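Local coordinates for catechol 1,2-dioxygenase (PDB 5TD3), which probably catalyses the intradiol ring cleavage of catechol by molecular oxygen to cis,cis-muconate, here with zinc bound in its metal site, at residues 119-124 against 237-242; 174-177 against 183-186. All coordinates share one frame; numbering follows the deposited sequence. Where two conformers were deposited one is given.

Contact 1. Residues 119-124 against 237-242; sequences PLYVAG and HFFVTS. With ZN (zinc ion), chain C; EDO (1,2-ethanediol), chain H.
The phenol ring of Tyr121 takes the edge of the Phe239 ring on one face: Phe239 CE2 stands over the centre of the Tyr121 ring, 3.4 Å above its plane, and Tyr121 CZ in turn sits at the Phe239 edge, in plane. This is an edge-to-face pair, with ring centroids 4.8 Å apart and planes inclined at 60°. The nearest atoms are Tyr121 CE1 and Phe239 CE2 at 3.5 Å, and Phe239 CD2 follows at 3.6 Å from the same Tyr121 CE1. Trp167 also makes an edge-to-face contact with Tyr121 and meets Phe239 with its ring, joining both to one aromatic cluster, while Lys247 makes a cation-pi contact with Phe239. Tyr121 reaches Phe239 because its CG lies anti to the backbone N (chi1 178°), which carries the ring across to the strand, and its OH is held by Glu165.

Strand 235-241 runs between strands 163-167 and 248-253 in one sheet of the beta-sandwich core of the intradiol dioxygenases, and 119-124 is mostly loop, with a short, weakly bonded strand at 122-123 that runs parallel to 318-319; its Tyr121 packs against the sheet. Ala123 is backbone hydrogen-bonded to Ala318, and Leu120 O accepts a hydrogen bond from Arg190.

Two residues before Phe239, and likewise directed at 119-124, His237 binds zinc through NE2 at 1.9 Å. His235 and Tyr175 are further ligands, and Trp167 stacks on the His237 ring, which probably limits its freedom to turn. Enzymes of this family normally hold ferric iron at this place. At the far end of the segment Ser242 N donates to O2 of a 1,2-ethanediol, presumably carried over from the crystallisation solution, at 3.0 Å with a nearly straight N-H...O angle of 167°; Asp309 holds the same diol.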
ATOM      1  N   PRO A 119      -9.795  12.182   6.200  1.00 15.33           N
ATOM      2  CA  PRO A 119      -8.455  12.081   6.793  1.00 15.03           C
ATOM      3  C   PRO A 119      -7.886  13.390   7.325  1.00 15.08           C
ATOM      4  O   PRO A 119      -6.675  13.478   7.559  1.00 22.06           O
ATOM      5  CB  PRO A 119      -7.609  11.578   5.617  1.00 18.68           C
ATOM      6  CG  PRO A 119      -8.237  12.290   4.442  1.00 16.27           C
ATOM      7  CD  PRO A 119      -9.741  12.326   4.735  1.00 18.48           C
ATOM      8  N   LEU A 120      -8.726  14.413   7.517  1.00 16.69           N
ATOM      9  CA  LEU A 120      -8.235  15.765   7.768  1.00 17.27           C
ATOM     10  C   LEU A 120      -8.629  16.321   9.132  1.00 18.11           C
ATOM     11  O   LEU A 120      -8.584  17.542   9.327  1.00 19.02           O
ATOM     12  CB  LEU A 120      -8.729  16.704   6.665  1.00 17.03           C
ATOM     13  CG  LEU A 120      -8.293  16.248   5.259  1.00 18.64           C
ATOM     14  CD1 LEU A 120      -8.743  17.240   4.206  1.00 23.23           C
ATOM     15  CD2 LEU A 120      -6.806  16.074   5.221  1.00 19.38           C
ATOM     16  N   TYR A 121      -9.003  15.479  10.093  1.00 20.34           N
ATOM     17  CA  TYR A 121      -9.193  15.992  11.450  1.00 21.63           C
ATOM     18  C   TYR A 121      -7.864  16.443  12.063  1.00 21.01           C
ATOM     19  O   TYR A 121      -6.797  15.897  11.769  1.00 18.81           O
ATOM     20  CB  TYR A 121      -9.832  14.929  12.337  1.00 16.05           C
ATOM     21  CG  TYR A 121     -10.021  15.356  13.784  1.00 16.65           C
ATOM     22  CD1 TYR A 121     -11.008  16.261  14.140  1.00 18.96           C
ATOM     23  CD2 TYR A 121      -9.202  14.840  14.785  1.00 18.94           C
ATOM     24  CE1 TYR A 121     -11.189  16.628  15.469  1.00 20.33           C
ATOM     25  CE2 TYR A 121      -9.369  15.198  16.098  1.00 17.48           C
ATOM     26  CZ  TYR A 121     -10.366  16.085  16.439  1.00 23.70           C
ATOM     27  OH  TYR A 121     -10.513  16.427  17.765  1.00 24.70           O
ATOM     28  N   VAL A 122      -7.936  17.449  12.943  1.00 20.73           N
ATOM     29  CA  VAL A 122      -6.779  17.914  13.703  1.00 20.25           C
ATOM     30  C   VAL A 122      -7.204  18.095  15.152  1.00 20.29           C
ATOM     31  O   VAL A 122      -8.164  18.815  15.440  1.00 21.09           O
ATOM     32  CB  VAL A 122      -6.186  19.228  13.153  1.00 17.19           C
ATOM     33  CG1 VAL A 122      -4.964  19.667  13.994  1.00 22.86           C
ATOM     34  CG2 VAL A 122      -5.838  19.078  11.663  1.00 19.66           C
ATOM     35  N   ALA A 123      -6.499  17.447  16.060  1.00 18.27           N
ATOM     36  CA  ALA A 123      -6.819  17.586  17.470  1.00 19.59           C
ATOM     37  C   ALA A 123      -6.267  18.904  18.015  1.00 22.19           C
ATOM     38  O   ALA A 123      -5.277  19.438  17.512  1.00 27.73           O
ATOM     39  CB  ALA A 123      -6.261  16.386  18.243  1.00 22.86           C
ATOM     40  N   GLY A 124      -6.950  19.446  19.032  1.00 25.94           N
ATOM     41  CA  GLY A 124      -6.480  20.592  19.790  1.00 27.50           C
ATOM     42  C   GLY A 124      -7.139  21.937  19.513  1.00 32.22           C
ATOM     43  O   GLY A 124      -6.648  22.957  20.006  1.00 29.85           O
ATOM     44  N   HIS A 237     -17.559  19.072   8.505  1.00 20.55           N
ATOM     45  CA  HIS A 237     -17.406  17.901   9.367  1.00 20.19           C
ATOM     46  C   HIS A 237     -17.801  18.217  10.801  1.00 20.70           C
ATOM     47  O   HIS A 237     -17.578  19.330  11.292  1.00 22.59           O
ATOM     48  CB  HIS A 237     -15.960  17.397   9.416  1.00 17.51           C
ATOM     49  CG  HIS A 237     -15.401  16.963   8.097  1.00 18.92           C
ATOM     50  ND1 HIS A 237     -15.446  15.654   7.668  1.00 21.91           N
ATOM     51  CD2 HIS A 237     -14.726  17.649   7.143  1.00 17.85           C
ATOM     52  CE1 HIS A 237     -14.865  15.560   6.482  1.00 20.25           C
ATOM     53  NE2 HIS A 237     -14.411  16.756   6.145  1.00 21.85           N
ATOM     54  N   PHE A 238     -18.292  17.184  11.500  1.00 19.24           N
ATOM     55  CA  PHE A 238     -18.569  17.254  12.929  1.00 25.84           C
ATOM     56  C   PHE A 238     -18.180  15.973  13.665  1.00 23.73           C
ATOM     57  O   PHE A 238     -18.401  14.858  13.184  1.00 22.18           O
ATOM     58  CB  PHE A 238     -20.057  17.523  13.213  1.00 23.57           C
ATOM     59  CG  PHE A 238     -20.553  18.823  12.675  1.00 25.64           C
ATOM     60  CD1 PHE A 238     -20.381  19.994  13.384  1.00 22.35           C
ATOM     61  CD2 PHE A 238     -21.210  18.873  11.456  1.00 24.09           C
ATOM     62  CE1 PHE A 238     -20.850  21.195  12.890  1.00 26.87           C
ATOM     63  CE2 PHE A 238     -21.688  20.079  10.961  1.00 26.60           C
ATOM     64  CZ  PHE A 238     -21.506  21.238  11.683  1.00 26.02           C
ATOM     65  N   PHE A 239     -17.619  16.155  14.855  1.00 22.46           N
ATOM     66  CA  PHE A 239     -17.635  15.179  15.933  1.00 21.08           C
ATOM     67  C   PHE A 239     -18.577  15.718  16.993  1.00 22.39           C
ATOM     68  O   PHE A 239     -18.564  16.920  17.270  1.00 22.99           O
ATOM     69  CB  PHE A 239     -16.263  15.015  16.609  1.00 24.57           C
ATOM     70  CG  PHE A 239     -15.280  14.139  15.887  1.00 20.10           C
ATOM     71  CD1 PHE A 239     -15.681  13.039  15.165  1.00 21.12           C
ATOM     72  CD2 PHE A 239     -13.919  14.415  15.996  1.00 24.32           C
ATOM     73  CE1 PHE A 239     -14.732  12.236  14.522  1.00 19.99           C
ATOM     74  CE2 PHE A 239     -12.977  13.630  15.358  1.00 23.26           C
ATOM     75  CZ  PHE A 239     -13.394  12.539  14.618  1.00 24.22           C
ATOM     76  N   VAL A 240     -19.355  14.842  17.631  1.00 23.11           N
ATOM     77  CA  VAL A 240     -20.060  15.219  18.851  1.00 24.42           C
ATOM     78  C   VAL A 240     -19.779  14.174  19.924  1.00 26.50           C
ATOM     79  O   VAL A 240     -20.073  12.988  19.736  1.00 24.70           O
ATOM     80  CB  VAL A 240     -21.575  15.371  18.641  1.00 25.00           C
ATOM     81  CG1 VAL A 240     -22.204  15.904  19.926  1.00 26.63           C
ATOM     82  CG2 VAL A 240     -21.860  16.306  17.474  1.00 30.39           C
ATOM     83  N   THR A 241     -19.248  14.623  21.061  1.00 30.29           N
ATOM     84  CA  THR A 241     -18.890  13.759  22.177  0.52 27.83           C
ATOM     85  C   THR A 241     -19.676  14.191  23.410  1.00 34.04           C
ATOM     86  O   THR A 241     -19.802  15.388  23.679  1.00 34.86           O
ATOM     87  CB  THR A 241     -17.375  13.831  22.458  0.52 28.27           C
ATOM     88  OG1 THR A 241     -16.637  13.484  21.275  0.52 29.55           O
ATOM     89  CG2 THR A 241     -16.986  12.885  23.581  0.52 30.15           C
ATOM     90  N   SER A 242     -20.196  13.219  24.156  1.00 28.20           N
ATOM     91  CA  SER A 242     -21.002  13.510  25.338  1.00 33.11           C
ATOM     92  C   SER A 242     -20.939  12.317  26.277  1.00 30.94           C
ATOM     93  O   SER A 242     -21.129  11.181  25.838  1.00 33.60           O
ATOM     94  CB  SER A 242     -22.457  13.817  24.945  1.00 34.30           C
ATOM     95  OG  SER A 242     -23.315  13.912  26.079  1.00 36.09           O
TER
HETATM   96 ZN    ZN C 401     -13.837  17.384   4.390  1.00 21.18          ZN
HETATM   97  C1  EDO H 406     -17.247   9.192  23.373  1.00 42.83           C
HETATM   98  O1  EDO H 406     -17.381   7.768  23.266  1.00 34.62           O
HETATM   99  C2  EDO H 406     -18.483   9.699  24.097  1.00 41.41           C
HETATM  100  O2  EDO H 406     -19.292  10.524  23.253  1.00 33.30           O

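Contact 2. Residues 174-177 against 183-186; sequences FYSH and AQRD. With ZN (zinc ion), chain C.
Gln184 lays its side chain along the backbone of 174-177, its CB packed against Ser176 CB at 4.0 Å. With the chain extended beyond CG, the amide arrives above the Phe174 carbonyl: Gln184 NE2 donates to Phe174 O at 3.1 Å, with an N-H...O angle of 154°. The approach is from above the carbonyl plane, off the oxygen's lone pairs, although the oxygen lies near the plane of the glutamine amide. Asp179 accepts from the same NE2 and Asn188 donates to OE1, so the amide is gripped at both ends and its orientation is fixed.

Both segments belong to the loop joining strands 163-167 and 190-194, which doubles back on itself beside the metal site. Tyr175 turns the other way from Gln184 and binds zinc through its OH at 1.9 Å, with His235 and His237.

A water ties the backbones together, accepting from His177 N and donating to Gln184 O, each at 2.7 Å. Further on, the His177 and Asp186 side chains cross at about a right angle, the ring and carboxylate planes only 12° apart, in a plain contact of His177 CE1 with Asp186 OD1 at 3.4 Å. Phe187 N donates to His177 NE2.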
ATOM      1  N   PHE A 174      -9.006  24.115   0.685  1.00 19.35           N
ATOM      2  CA  PHE A 174      -7.918  23.656   1.530  1.00 18.76           C
ATOM      3  C   PHE A 174      -8.297  23.772   2.999  1.00 19.26           C
ATOM      4  O   PHE A 174      -9.014  24.687   3.410  1.00 21.39           O
ATOM      5  CB  PHE A 174      -6.634  24.447   1.280  1.00 17.28           C
ATOM      6  CG  PHE A 174      -6.034  24.221  -0.079  1.00 21.67           C
ATOM      7  CD1 PHE A 174      -5.927  22.943  -0.594  1.00 25.64           C
ATOM      8  CD2 PHE A 174      -5.560  25.291  -0.831  1.00 22.23           C
ATOM      9  CE1 PHE A 174      -5.368  22.729  -1.852  1.00 25.07           C
ATOM     10  CE2 PHE A 174      -5.007  25.082  -2.082  1.00 28.26           C
ATOM     11  CZ  PHE A 174      -4.911  23.804  -2.588  1.00 27.28           C
ATOM     12  N   TYR A 175      -7.796  22.832   3.783  1.00 20.77           N
ATOM     13  CA  TYR A 175      -7.968  22.835   5.228  1.00 21.18           C
ATOM     14  C   TYR A 175      -6.709  23.327   5.908  1.00 20.57           C
ATOM     15  O   TYR A 175      -5.592  23.016   5.479  1.00 21.12           O
ATOM     16  CB  TYR A 175      -8.253  21.438   5.759  1.00 16.72           C
ATOM     17  CG  TYR A 175      -9.588  20.854   5.397  1.00 16.67           C
ATOM     18  CD1 TYR A 175      -9.884  20.466   4.092  1.00 19.18           C
ATOM     19  CD2 TYR A 175     -10.539  20.625   6.380  1.00 22.30           C
ATOM     20  CE1 TYR A 175     -11.107  19.904   3.780  1.00 20.61           C
ATOM     21  CE2 TYR A 175     -11.753  20.054   6.074  1.00 17.15           C
ATOM     22  CZ  TYR A 175     -12.037  19.702   4.783  1.00 22.09           C
ATOM     23  OH  TYR A 175     -13.262  19.138   4.526  1.00 20.38           O
ATOM     24  N   SER A 176      -6.891  24.025   7.028  1.00 19.00           N
ATOM     25  CA  SER A 176      -5.725  24.363   7.831  1.00 22.60           C
ATOM     26  C   SER A 176      -5.000  23.086   8.268  1.00 17.17           C
ATOM     27  O   SER A 176      -5.611  22.028   8.446  1.00 19.55           O
ATOM     28  CB  SER A 176      -6.125  25.217   9.042  1.00 18.30           C
ATOM     29  OG  SER A 176      -7.029  24.526   9.896  1.00 21.04           O
ATOM     30  N   HIS A 177      -3.672  23.198   8.380  1.00 18.30           N
ATOM     31  CA  HIS A 177      -2.736  22.111   8.695  1.00 17.81           C
ATOM     32  C   HIS A 177      -2.508  21.172   7.513  1.00 19.18           C
ATOM     33  O   HIS A 177      -1.623  20.306   7.569  1.00 22.95           O
ATOM     34  CB  HIS A 177      -3.190  21.299   9.913  1.00 24.79           C
ATOM     35  CG  HIS A 177      -3.435  22.144  11.123  1.00 29.71           C
ATOM     36  ND1 HIS A 177      -2.474  22.357  12.091  1.00 28.27           N
ATOM     37  CD2 HIS A 177      -4.516  22.868  11.500  1.00 28.93           C
ATOM     38  CE1 HIS A 177      -2.963  23.158  13.021  1.00 32.05           C
ATOM     39  NE2 HIS A 177      -4.199  23.484  12.685  1.00 28.94           N
ATOM     40  N   ALA A 183      -1.087  29.143   3.645  1.00 26.97           N
ATOM     41  CA  ALA A 183      -1.793  30.406   3.823  1.00 35.52           C
ATOM     42  C   ALA A 183      -2.656  30.468   5.076  1.00 31.10           C
ATOM     43  O   ALA A 183      -3.169  31.549   5.389  1.00 30.87           O
ATOM     44  CB  ALA A 183      -2.674  30.696   2.605  1.00 34.39           C
ATOM     45  N   GLN A 184      -2.834  29.368   5.803  1.00 29.28           N
ATOM     46  CA  GLN A 184      -3.755  29.355   6.935  1.00 26.36           C
ATOM     47  C   GLN A 184      -3.012  29.130   8.239  1.00 34.14           C
ATOM     48  O   GLN A 184      -2.068  28.336   8.299  1.00 32.68           O
ATOM     49  CB  GLN A 184      -4.820  28.265   6.783  1.00 22.31           C
ATOM     50  CG  GLN A 184      -5.641  28.369   5.536  1.00 20.91           C
ATOM     51  CD  GLN A 184      -6.710  27.324   5.518  1.00 21.89           C
ATOM     52  OE1 GLN A 184      -7.503  27.212   6.454  1.00 25.78           O
ATOM     53  NE2 GLN A 184      -6.738  26.538   4.468  1.00 21.12           N
ATOM     54  N   ARG A 185      -3.456  29.823   9.284  1.00 30.91           N
ATOM     55  CA  ARG A 185      -2.875  29.659  10.603  1.00 31.38           C
ATOM     56  C   ARG A 185      -3.477  28.443  11.299  1.00 30.06           C
ATOM     57  O   ARG A 185      -4.496  27.893  10.878  1.00 28.46           O
ATOM     58  CB  ARG A 185      -3.078  30.913  11.449  1.00 35.21           C
ATOM     59  CG  ARG A 185      -4.474  31.074  11.993  1.00 36.76           C
ATOM     60  CD  ARG A 185      -4.613  32.437  12.649  1.00 43.31           C
ATOM     61  NE  ARG A 185      -4.577  33.518  11.665  1.00 44.72           N
ATOM     62  CZ  ARG A 185      -4.659  34.806  11.978  1.00 52.08           C
ATOM     63  NH1 ARG A 185      -4.777  35.167  13.249  1.00 56.58           N
ATOM     64  NH2 ARG A 185      -4.624  35.730  11.029  1.00 44.00           N
ATOM     65  N   ASP A 186      -2.834  28.043  12.396  1.00 28.82           N
ATOM     66  CA  ASP A 186      -3.307  26.921  13.197  1.00 31.40           C
ATOM     67  C   ASP A 186      -4.788  27.075  13.527  1.00 31.33           C
ATOM     68  O   ASP A 186      -5.239  28.148  13.941  1.00 29.54           O
ATOM     69  CB  ASP A 186      -2.493  26.819  14.491  1.00 33.58           C
ATOM     70  CG  ASP A 186      -1.074  26.285  14.266  1.00 35.19           C
ATOM     71  OD1 ASP A 186      -0.773  25.779  13.173  1.00 38.24           O
ATOM     72  OD2 ASP A 186      -0.266  26.350  15.211  1.00 44.13           O
TER
HETATM   73 ZN    ZN C 401     -13.837  17.384   4.390  1.00 21.18          ZN
HETATM   74  O   HOH W   1      -2.422  25.629   8.595  1.00 30.62           O

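Both segments of contact 2 fall in the chain between the two segments of contact 1: 119-124 comes first, then 174-177 and 183-186, and 237-242 last. The contact centres lie about 16 Å apart, yet they meet at the zinc, where Tyr175 of contact 2 and His237 of contact 1 are fellow ligands. The two also touch directly, Leu120 CD1 lying 3.4 Å from Tyr175 CD1 and Val122 packing on His177. Contact 1 joins the 119-124 segment, with its short strand 122-123, to strand 235-241, whereas contact 2 folds the connection between strands 163-167 and 190-194 of the same sheet. A strand and a loop from separate parts of the dioxygenase domain supply ligands to one metal site.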